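Local coordinates for protein SPI-1 type 3 secretion system secretin (Salmonella enterica subsp. enterica serovar Typhimurium, PDB 4G08) that forms a ring-shaped multimer with an apparent central pore in the outer membrane, as a component of the type III secretion system that injects effector proteins into host cells, at residues L71-D76 against K115-R120; A45-T50 against I82-E87; N101-F106 against V141-M146. All blocks are in the same frame, centred on the assembly; numbering follows the deposited sequence. Where two conformers were deposited one is given.

Contact 1: residues L71-D76 against K115-R120; sequences LIWYFD and KNYPLR
Tyr117 reaches out of the loop before strand 120-121 and sets its phenol oxygen against the backbone of strand 71-75 at Ile72 and Trp73. It gives up more surface here than any other residue of the two segments. Trp73 N donates to Tyr117 OH over 3.1 Å, with a somewhat bent N-H...O angle of 148°. The Trp73 carbonyl lies at the edge of the tyrosine ring, near the ring plane, with Trp73 O 3.3 Å from Tyr117 CE2. Beside it, Ile72 closes on the end of the phenol through its branch point, CB standing 3.5 Å from Tyr117 OH. The tyrosine reaches this position with CG anti to its own carbonyl carbon (chi1 -46°), and Asn116 CB lies over the centre of one ring face, 3.9 Å above the plane.

The Trp73 side chain leaves on a different course: its indole packs on Asn59, Glu63 and Ser66 of helix 58-69. A water sits 3.3 Å above the indole plane, offset toward the rim. This water donates to Trp73 O over 3.0 Å and accepts a weak bond from Asn116 ND2, which also bonds to Glu63 OE1.

Strand 71-75 is an outer strand of its sheet within this chain; Ile72 and Tyr74 pair by backbone bonds with strand 80-84, while Trp73 presents its N-H and C=O to the loop. Within this periplasmic part of the secretin, the segments thus join the N0 domain to the domain that follows it. Chemically the junction is mixed: one phenol satisfies a buried amide of an edge strand, Ile72 lends the hydroxyl an apolar neighbour, and a water links the Trp73 carbonyl, weakly, to Asn116, which probably helps to set how the two domains lie against each other in this crystal form.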
loop_
_atom_site.group_PDB
_atom_site.type_symbol
_atom_site.label_atom_id
_atom_site.label_comp_id
_atom_site.label_asym_id
_atom_site.label_seq_id
_atom_site.Cartn_x
_atom_site.Cartn_y
_atom_site.Cartn_z
ATOM N N LEU A 71 5.700 -6.425 7.073
ATOM C CA LEU A 71 5.805 -5.324 6.124
ATOM C C LEU A 71 4.431 -4.964 5.567
ATOM O O LEU A 71 3.525 -5.803 5.504
ATOM C CB LEU A 71 6.718 -5.712 4.959
ATOM C CG LEU A 71 8.102 -6.265 5.281
ATOM C CD1 LEU A 71 8.860 -6.581 4.003
ATOM C CD2 LEU A 71 8.870 -5.267 6.120
ATOM N N ILE A 72 4.352 -3.782 4.975
ATOM C CA ILE A 72 3.231 -3.430 4.130
ATOM C C ILE A 72 3.761 -2.749 2.876
ATOM O O ILE A 72 4.825 -2.136 2.904
ATOM C CB ILE A 72 2.270 -2.485 4.874
ATOM C CG1 ILE A 72 3.021 -1.241 5.349
ATOM C CG2 ILE A 72 1.687 -3.187 6.086
ATOM C CD1 ILE A 72 2.199 -0.294 6.202
ATOM N N TRP A 73 3.097 -2.980 1.754
ATOM C CA TRP A 73 3.592 -2.484 0.479
ATOM C C TRP A 73 2.479 -2.011 -0.432
ATOM O O TRP A 73 1.312 -2.347 -0.243
ATOM C CB TRP A 73 4.423 -3.546 -0.226
ATOM C CG TRP A 73 3.638 -4.696 -0.669
ATOM C CD1 TRP A 73 3.130 -5.684 0.110
ATOM C CD2 TRP A 73 3.280 -5.014 -2.013
ATOM N NE1 TRP A 73 2.449 -6.587 -0.660
ATOM C CE2 TRP A 73 2.554 -6.215 -1.974
ATOM C CE3 TRP A 73 3.531 -4.413 -3.248
ATOM C CZ2 TRP A 73 2.088 -6.840 -3.123
ATOM C CZ3 TRP A 73 3.032 -5.012 -4.386
ATOM C CH2 TRP A 73 2.330 -6.220 -4.318
ATOM N N TYR A 74 2.859 -1.157 -1.374
ATOM C CA TYR A 74 1.931 -0.578 -2.323
ATOM C C TYR A 74 2.643 -0.393 -3.657
ATOM O O TYR A 74 3.794 0.031 -3.695
ATOM C CB TYR A 74 1.443 0.772 -1.798
ATOM C CG TYR A 74 0.387 1.415 -2.650
ATOM C CD1 TYR A 74 -0.801 0.758 -2.925
ATOM C CD2 TYR A 74 0.608 2.643 -3.244
ATOM C CE1 TYR A 74 -1.772 1.346 -3.702
ATOM C CE2 TYR A 74 -0.347 3.230 -4.044
ATOM C CZ TYR A 74 -1.516 2.558 -4.304
ATOM O OH TYR A 74 -2.431 3.099 -5.178
ATOM N N PHE A 75 1.983 -0.779 -4.738
ATOM C CA PHE A 75 2.443 -0.451 -6.084
ATOM C C PHE A 75 1.510 0.603 -6.647
ATOM O O PHE A 75 0.299 0.386 -6.697
ATOM C CB PHE A 75 2.387 -1.700 -6.965
ATOM C CG PHE A 75 2.646 -1.432 -8.417
ATOM C CD1 PHE A 75 3.853 -0.910 -8.833
ATOM C CD2 PHE A 75 1.726 -1.821 -9.370
ATOM C CE1 PHE A 75 4.099 -0.696 -10.172
ATOM C CE2 PHE A 75 1.964 -1.610 -10.708
ATOM C CZ PHE A 75 3.152 -1.044 -11.111
ATOM N N ASP A 76 2.042 1.777 -6.975
ATOM C CA ASP A 76 1.187 2.898 -7.374
ATOM C C ASP A 76 1.090 3.024 -8.890
ATOM O O ASP A 76 0.484 3.963 -9.415
ATOM C CB ASP A 76 1.668 4.213 -6.761
ATOM C CG ASP A 76 2.946 4.712 -7.383
ATOM O OD1 ASP A 76 3.505 4.000 -8.243
ATOM O OD2 ASP A 76 3.398 5.814 -7.005
ATOM N N LYS A 115 -6.617 -4.194 -2.535
ATOM C CA LYS A 115 -7.514 -5.040 -1.774
ATOM C C LYS A 115 -7.034 -5.387 -0.361
ATOM O O LYS A 115 -7.805 -5.751 0.480
ATOM C CB LYS A 115 -7.838 -6.322 -2.523
ATOM C CG LYS A 115 -6.685 -7.211 -2.724
ATOM C CD LYS A 115 -7.127 -8.614 -3.000
ATOM C CE LYS A 115 -6.093 -9.351 -3.801
ATOM N NZ LYS A 115 -5.308 -10.309 -3.027
ATOM N N ASN A 116 -5.739 -5.262 -0.154
ATOM C CA ASN A 116 -5.151 -5.578 1.139
ATOM C C ASN A 116 -5.459 -4.507 2.179
ATOM O O ASN A 116 -5.369 -4.757 3.381
ATOM C CB ASN A 116 -3.644 -5.752 0.994
ATOM C CG ASN A 116 -3.282 -6.904 0.077
ATOM O OD1 ASN A 116 -3.669 -8.046 0.318
ATOM N ND2 ASN A 116 -2.659 -6.585 -1.049
ATOM N N TYR A 117 -5.861 -3.333 1.708
ATOM C CA TYR A 117 -6.122 -2.200 2.593
ATOM C C TYR A 117 -7.476 -1.575 2.294
ATOM O O TYR A 117 -7.558 -0.468 1.763
ATOM C CB TYR A 117 -5.015 -1.156 2.470
ATOM C CG TYR A 117 -3.629 -1.749 2.491
ATOM C CD1 TYR A 117 -3.129 -2.366 3.627
ATOM C CD2 TYR A 117 -2.839 -1.728 1.361
ATOM C CE1 TYR A 117 -1.883 -2.965 3.621
ATOM C CE2 TYR A 117 -1.607 -2.339 1.339
ATOM C CZ TYR A 117 -1.146 -2.982 2.459
ATOM O OH TYR A 117 0.089 -3.590 2.406
ATOM N N PRO A 118 -8.550 -2.309 2.603
ATOM C CA PRO A 118 -9.886 -1.946 2.176
ATOM C C PRO A 118 -10.460 -0.797 2.985
ATOM O O PRO A 118 -9.996 -0.513 4.089
ATOM C CB PRO A 118 -10.687 -3.223 2.431
ATOM C CG PRO A 118 -9.997 -3.860 3.577
ATOM C CD PRO A 118 -8.540 -3.583 3.346
ATOM N N LEU A 119 -11.423 -0.104 2.396
ATOM C CA LEU A 119 -12.168 0.930 3.092
ATOM C C LEU A 119 -13.189 0.264 3.994
ATOM O O LEU A 119 -13.856 -0.682 3.584
ATOM C CB LEU A 119 -12.901 1.802 2.078
ATOM C CG LEU A 119 -12.103 2.961 1.501
ATOM C CD1 LEU A 119 -10.695 2.543 1.134
ATOM C CD2 LEU A 119 -12.816 3.543 0.298
ATOM N N ARG A 120 -13.261 0.713 5.238
ATOM C CA ARG A 120 -14.150 0.094 6.210
ATOM C C ARG A 120 -15.149 1.119 6.698
ATOM O O ARG A 120 -14.796 2.047 7.424
ATOM C CB ARG A 120 -13.351 -0.447 7.393
ATOM C CG ARG A 120 -12.518 -1.666 7.045
ATOM C CD ARG A 120 -11.090 -1.509 7.517
ATOM N NE ARG A 120 -11.033 -1.126 8.918
ATOM C CZ ARG A 120 -10.064 -0.390 9.438
ATOM N NH1 ARG A 120 -9.079 0.036 8.663
ATOM N NH2 ARG A 120 -10.060 -0.117 10.734
HETATM O O HOH W 1 -0.256 -4.620 -1.391
#

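Contact 2: residues A45-T50 against I82-E87; sequences ARKKIT and IYDASE
An Asx turn at the end of strand 80-84 supplies the carboxylate that meets Lys47, the residue just ahead of strand 48-50. Lys47 NZ forms a salt bridge with Asp84 OD1 at 3.0 Å, but as a hydrogen bond it is weak. The lysine chain bends at chi4 (20°), an unusual value that leaves CE as close to OD1 as NZ is, so the exact place of the ammonium group is doubtful. The two side chains cross at about a right angle, and Lys47 also lies on Leu23 and Leu71.

The two carboxylate oxygens of Asp84 divide the work. While OD1 faces the lysine, OD2 takes two bonds from Ser86: the backbone N comes from above the carboxylate plane at 3.1 Å, and OG arrives on the anti side at 2.7 Å. This double grip helps to hold the carboxylate's rotation. Glu87 folds back so that its OE2 accepts from Asp84 N at 3.0 Å, nearly along its own C-O axis, and Ser41 OG joins it there. Backbone closure from Glu87 N to Asp84 O completes a short 3-10 turn; together with the Asx turn it marks where the chain leaves strand 80-84 and the N0 domain's mixed sheet.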
loop_
_atom_site.group_PDB
_atom_site.type_symbol
_atom_site.label_atom_id
_atom_site.label_comp_id
_atom_site.label_asym_id
_atom_site.label_seq_id
_atom_site.Cartn_x
_atom_site.Cartn_y
_atom_site.Cartn_z
ATOM N N ALA A 45 14.057 -0.880 6.130
ATOM C CA ALA A 45 15.438 -1.057 5.720
ATOM C C ALA A 45 16.331 -1.557 6.847
ATOM O O ALA A 45 17.405 -2.093 6.588
ATOM C CB ALA A 45 15.986 0.236 5.148
ATOM N N ARG A 46 15.910 -1.393 8.095
ATOM C CA ARG A 46 16.752 -1.849 9.195
ATOM C C ARG A 46 16.547 -3.327 9.520
ATOM O O ARG A 46 17.341 -3.913 10.255
ATOM C CB ARG A 46 16.557 -1.004 10.440
ATOM C CG ARG A 46 15.204 -1.148 11.084
ATOM C CD ARG A 46 15.015 -0.024 12.078
ATOM N NE ARG A 46 15.776 -0.247 13.300
ATOM C CZ ARG A 46 15.295 -0.857 14.376
ATOM N NH1 ARG A 46 14.060 -1.336 14.379
ATOM N NH2 ARG A 46 16.065 -1.017 15.443
ATOM N N LYS A 47 15.594 -3.964 8.857
ATOM C CA LYS A 47 15.410 -5.399 9.010
ATOM C C LYS A 47 16.413 -6.154 8.161
ATOM O O LYS A 47 16.918 -5.649 7.203
ATOM C CB LYS A 47 13.992 -5.814 8.658
ATOM C CG LYS A 47 12.965 -5.421 9.666
ATOM C CD LYS A 47 11.590 -5.675 9.176
ATOM C CE LYS A 47 10.586 -5.815 10.275
ATOM N NZ LYS A 47 11.017 -5.233 11.518
ATOM N N LYS A 48 16.704 -7.373 8.560
ATOM C CA LYS A 48 17.602 -8.220 7.805
ATOM C C LYS A 48 16.837 -9.415 7.288
ATOM O O LYS A 48 15.827 -9.816 7.862
ATOM C CB LYS A 48 18.746 -8.703 8.687
ATOM C CG LYS A 48 19.424 -7.599 9.469
ATOM C CD LYS A 48 20.558 -7.003 8.664
ATOM C CE LYS A 48 21.242 -5.886 9.425
ATOM N NZ LYS A 48 21.811 -4.888 8.481
ATOM N N ILE A 49 17.416 -10.087 6.309
ATOM C CA ILE A 49 16.758 -11.227 5.727
ATOM C C ILE A 49 17.781 -12.264 5.302
ATOM O O ILE A 49 18.928 -11.935 4.997
ATOM C CB ILE A 49 15.876 -10.813 4.544
ATOM C CG1 ILE A 49 15.009 -11.983 4.110
ATOM C CG2 ILE A 49 16.719 -10.273 3.399
ATOM C CD1 ILE A 49 14.110 -11.634 2.956
ATOM N N THR A 50 17.427 -13.522 5.520
ATOM C CA THR A 50 18.276 -14.627 5.110
ATOM C C THR A 50 17.455 -15.626 4.329
ATOM O O THR A 50 16.289 -15.856 4.636
ATOM C CB THR A 50 18.883 -15.347 6.318
ATOM O OG1 THR A 50 19.837 -14.492 6.956
ATOM C CG2 THR A 50 19.588 -16.600 5.877
ATOM N N ILE A 82 7.659 0.045 0.091
ATOM C CA ILE A 82 7.706 -0.947 1.155
ATOM C C ILE A 82 7.965 -0.274 2.499
ATOM O O ILE A 82 8.863 0.559 2.633
ATOM C CB ILE A 82 8.798 -2.000 0.889
ATOM C CG1 ILE A 82 8.486 -2.756 -0.407
ATOM C CG2 ILE A 82 8.894 -2.973 2.056
ATOM C CD1 ILE A 82 9.676 -3.475 -0.997
ATOM N N TYR A 83 7.119 -0.600 3.470
ATOM C CA TYR A 83 7.219 -0.050 4.816
ATOM C C TYR A 83 7.210 -1.171 5.832
ATOM O O TYR A 83 6.643 -2.229 5.581
ATOM C CB TYR A 83 6.026 0.848 5.129
ATOM C CG TYR A 83 5.821 1.976 4.167
ATOM C CD1 TYR A 83 5.036 1.800 3.044
ATOM C CD2 TYR A 83 6.214 3.263 4.499
ATOM C CE1 TYR A 83 4.764 2.843 2.199
ATOM C CE2 TYR A 83 5.918 4.323 3.675
ATOM C CZ TYR A 83 5.192 4.102 2.524
ATOM O OH TYR A 83 4.868 5.142 1.692
ATOM N N ASP A 84 7.648 -0.847 7.043
ATOM C CA ASP A 84 7.441 -1.699 8.205
ATOM C C ASP A 84 5.981 -1.609 8.612
ATOM O O ASP A 84 5.369 -0.552 8.506
ATOM C CB ASP A 84 8.336 -1.224 9.356
ATOM C CG ASP A 84 8.385 -2.211 10.506
ATOM O OD1 ASP A 84 9.102 -3.233 10.380
ATOM O OD2 ASP A 84 7.928 -1.849 11.611
ATOM N N ALA A 85 5.447 -2.672 9.186
ATOM C CA ALA A 85 4.062 -2.637 9.615
ATOM C C ALA A 85 3.857 -1.523 10.634
ATOM O O ALA A 85 2.776 -0.940 10.718
ATOM C CB ALA A 85 3.651 -3.975 10.198
ATOM N N SER A 86 4.946 -1.111 11.278
ATOM C CA SER A 86 4.874 -0.102 12.331
ATOM C C SER A 86 4.616 1.300 11.769
ATOM O O SER A 86 4.325 2.234 12.514
ATOM C CB SER A 86 6.162 -0.109 13.159
ATOM O OG SER A 86 7.210 0.575 12.492
ATOM N N GLU A 87 4.751 1.443 10.453
ATOM C CA GLU A 87 4.571 2.729 9.788
ATOM C C GLU A 87 3.177 2.841 9.180
ATOM O O GLU A 87 2.881 3.767 8.435
ATOM C CB GLU A 87 5.628 2.913 8.704
ATOM C CG GLU A 87 7.020 3.151 9.262
ATOM C CD GLU A 87 8.107 3.084 8.205
ATOM O OE1 GLU A 87 8.930 4.023 8.155
ATOM O OE2 GLU A 87 8.317 1.991 7.636
#

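Contact 3: residues N101-F106 against V141-M146; sequences NEFNNF and VNAATM
Phe103 points from helix 100-109 toward helix 134-150 and lays the outer corner of its ring on the backbone between Ala143 and Ala144. CG is anti to the backbone N (chi1 -178°), which carries the ring off the helix toward its neighbour. The ring is tilted to the opposing backbone, its CZ atom 3.6 Å from Ala144 N, while CE1 comes equally near to Ala144 CA. The two methyl groups meet that same corner: Ala143 CB lies 3.9 Å from Phe103 CE1, and Ala144 CB approaches Phe103 CZ to 3.7 Å. Small alanines opposite the ring let the helices come close, the CA atoms of Phe103 and Ala144 standing 7.5 Å apart.

Both helices belong to a beta-alpha-beta-beta-alpha domain, in which they pack with the antiparallel sheet of strands 89-94, 127-132 and 120-121. This is consistent with the ring-building motif of secretin periplasmic domains. Ala144 and Val141 rest on Val93 of that sheet, and Phe103 reaches Leu95, Leu119 and Met147 besides the alanines.

One turn on from Phe103, the CB of Phe106 also points toward helix 134-150. Its CG, too, is anti to the backbone N (chi1 171°), but the side chain stays 4.6 Å from segment 141-146 at its nearest approach. Farther along that helix, Phe106 packs on Met147, the residue that Phe103 touches as well.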
loop_
_atom_site.group_PDB
_atom_site.type_symbol
_atom_site.label_atom_id
_atom_site.label_comp_id
_atom_site.label_asym_id
_atom_site.label_seq_id
_atom_site.Cartn_x
_atom_site.Cartn_y
_atom_site.Cartn_z
ATOM N N ASN A 101 -20.092 3.170 -1.501
ATOM C CA ASN A 101 -20.001 2.285 -2.633
ATOM C C ASN A 101 -19.563 2.974 -3.917
ATOM O O ASN A 101 -18.767 2.449 -4.633
ATOM C CB ASN A 101 -21.281 1.459 -2.816
ATOM C CG ASN A 101 -21.065 0.237 -3.662
ATOM O OD1 ASN A 101 -20.528 -0.745 -3.208
ATOM N ND2 ASN A 101 -21.446 0.317 -4.905
ATOM N N GLU A 102 -20.062 4.163 -4.163
ATOM C CA GLU A 102 -19.644 4.984 -5.302
ATOM C C GLU A 102 -18.164 5.341 -5.199
ATOM O O GLU A 102 -17.451 5.354 -6.199
ATOM C CB GLU A 102 -20.491 6.264 -5.317
ATOM C CG GLU A 102 -20.363 7.169 -6.535
ATOM C CD GLU A 102 -21.157 8.463 -6.374
ATOM O OE1 GLU A 102 -21.920 8.583 -5.385
ATOM O OE2 GLU A 102 -20.970 9.385 -7.199
ATOM N N PHE A 103 -17.723 5.690 -3.998
ATOM C CA PHE A 103 -16.334 6.073 -3.784
ATOM C C PHE A 103 -15.376 4.894 -3.948
ATOM O O PHE A 103 -14.395 4.975 -4.684
ATOM C CB PHE A 103 -16.175 6.684 -2.402
ATOM C CG PHE A 103 -14.790 7.142 -2.113
ATOM C CD1 PHE A 103 -14.210 8.128 -2.883
ATOM C CD2 PHE A 103 -14.028 6.501 -1.162
ATOM C CE1 PHE A 103 -12.920 8.534 -2.643
ATOM C CE2 PHE A 103 -12.721 6.866 -0.950
ATOM C CZ PHE A 103 -12.168 7.888 -1.689
ATOM N N ASN A 104 -15.774 3.752 -3.405
ATOM C CA ASN A 104 -15.043 2.509 -3.588
ATOM C C ASN A 104 -14.848 2.190 -5.056
ATOM O O ASN A 104 -13.741 1.883 -5.495
ATOM C CB ASN A 104 -15.824 1.368 -2.960
ATOM C CG ASN A 104 -15.224 0.902 -1.662
ATOM O OD1 ASN A 104 -14.070 0.474 -1.608
ATOM N ND2 ASN A 104 -16.044 0.877 -0.625
ATOM N N ASN A 105 -15.947 2.164 -5.795
ATOM C CA ASN A 105 -15.872 1.860 -7.214
ATOM C C ASN A 105 -14.983 2.836 -7.942
ATOM O O ASN A 105 -14.237 2.459 -8.841
ATOM C CB ASN A 105 -17.252 1.883 -7.833
ATOM C CG ASN A 105 -18.095 0.724 -7.382
ATOM O OD1 ASN A 105 -17.586 -0.243 -6.817
ATOM N ND2 ASN A 105 -19.401 0.845 -7.557
ATOM N N PHE A 106 -15.015 4.085 -7.511
ATOM C CA PHE A 106 -14.197 5.093 -8.134
ATOM C C PHE A 106 -12.718 4.764 -7.949
ATOM O O PHE A 106 -11.938 4.827 -8.900
ATOM C CB PHE A 106 -14.521 6.450 -7.533
ATOM C CG PHE A 106 -13.581 7.525 -7.946
ATOM C CD1 PHE A 106 -13.594 8.008 -9.241
ATOM C CD2 PHE A 106 -12.603 7.956 -7.086
ATOM C CE1 PHE A 106 -12.715 8.989 -9.635
ATOM C CE2 PHE A 106 -11.698 8.916 -7.480
ATOM C CZ PHE A 106 -11.752 9.433 -8.757
ATOM N N VAL A 141 -7.315 9.628 1.270
ATOM C CA VAL A 141 -7.777 10.842 1.905
ATOM C C VAL A 141 -7.942 11.973 0.899
ATOM O O VAL A 141 -8.956 12.670 0.910
ATOM C CB VAL A 141 -6.781 11.269 2.979
ATOM C CG1 VAL A 141 -7.101 12.665 3.476
ATOM C CG2 VAL A 141 -6.805 10.267 4.117
ATOM N N ASN A 142 -6.944 12.190 0.049
ATOM C CA ASN A 142 -7.100 13.214 -0.973
ATOM C C ASN A 142 -8.290 12.909 -1.860
ATOM O O ASN A 142 -9.026 13.823 -2.218
ATOM C CB ASN A 142 -5.847 13.402 -1.821
ATOM C CG ASN A 142 -6.030 14.459 -2.896
ATOM O OD1 ASN A 142 -6.336 15.617 -2.599
ATOM N ND2 ASN A 142 -5.991 14.032 -4.152
ATOM N N ALA A 143 -8.429 11.665 -2.294
ATOM C CA ALA A 143 -9.506 11.346 -3.212
ATOM C C ALA A 143 -10.856 11.611 -2.562
ATOM O O ALA A 143 -11.752 12.175 -3.185
ATOM C CB ALA A 143 -9.415 9.909 -3.671
ATOM N N ALA A 144 -10.995 11.234 -1.299
ATOM C CA ALA A 144 -12.255 11.440 -0.606
ATOM C C ALA A 144 -12.531 12.926 -0.430
ATOM O O ALA A 144 -13.669 13.375 -0.569
ATOM C CB ALA A 144 -12.241 10.744 0.740
ATOM N N THR A 145 -11.487 13.700 -0.169
ATOM C CA THR A 145 -11.666 15.131 0.038
ATOM C C THR A 145 -12.077 15.843 -1.241
ATOM O O THR A 145 -13.024 16.631 -1.239
ATOM C CB THR A 145 -10.400 15.785 0.607
ATOM O OG1 THR A 145 -10.004 15.099 1.802
ATOM C CG2 THR A 145 -10.669 17.235 0.937
ATOM N N MET A 146 -11.437 15.489 -2.349
ATOM C CA MET A 146 -11.803 16.044 -3.640
ATOM C C MET A 146 -13.230 15.648 -3.994
ATOM O O MET A 146 -14.022 16.490 -4.420
ATOM C CB MET A 146 -10.840 15.574 -4.730
ATOM C CG MET A 146 -9.462 16.220 -4.671
ATOM S SD MET A 146 -9.445 18.013 -4.418
ATOM C CE MET A 146 -10.824 18.560 -5.427
#

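How the contacts relate
Contact 1 lies between the other two, its centre 16 Å from that of contact 2 and 15 Å from that of contact 3. Its strand 71-75 and strand 80-84 of contact 2 are neighbours in one sheet, joined by a probable hydrogen bond from Tyr83 N to Ile72 O at 2.8 Å. On the other side, Leu119 of the 115-120 loop packs on helix 100-109, its CD2 3.5 Å from Phe103 CD2. Contacts 2 and 3 fall in different domains, with centres 30 Å and nearest atoms about 12 Å apart. Contact 1 thus spans the boundary between the N0 domain holding contact 2 and the following domain holding contact 3.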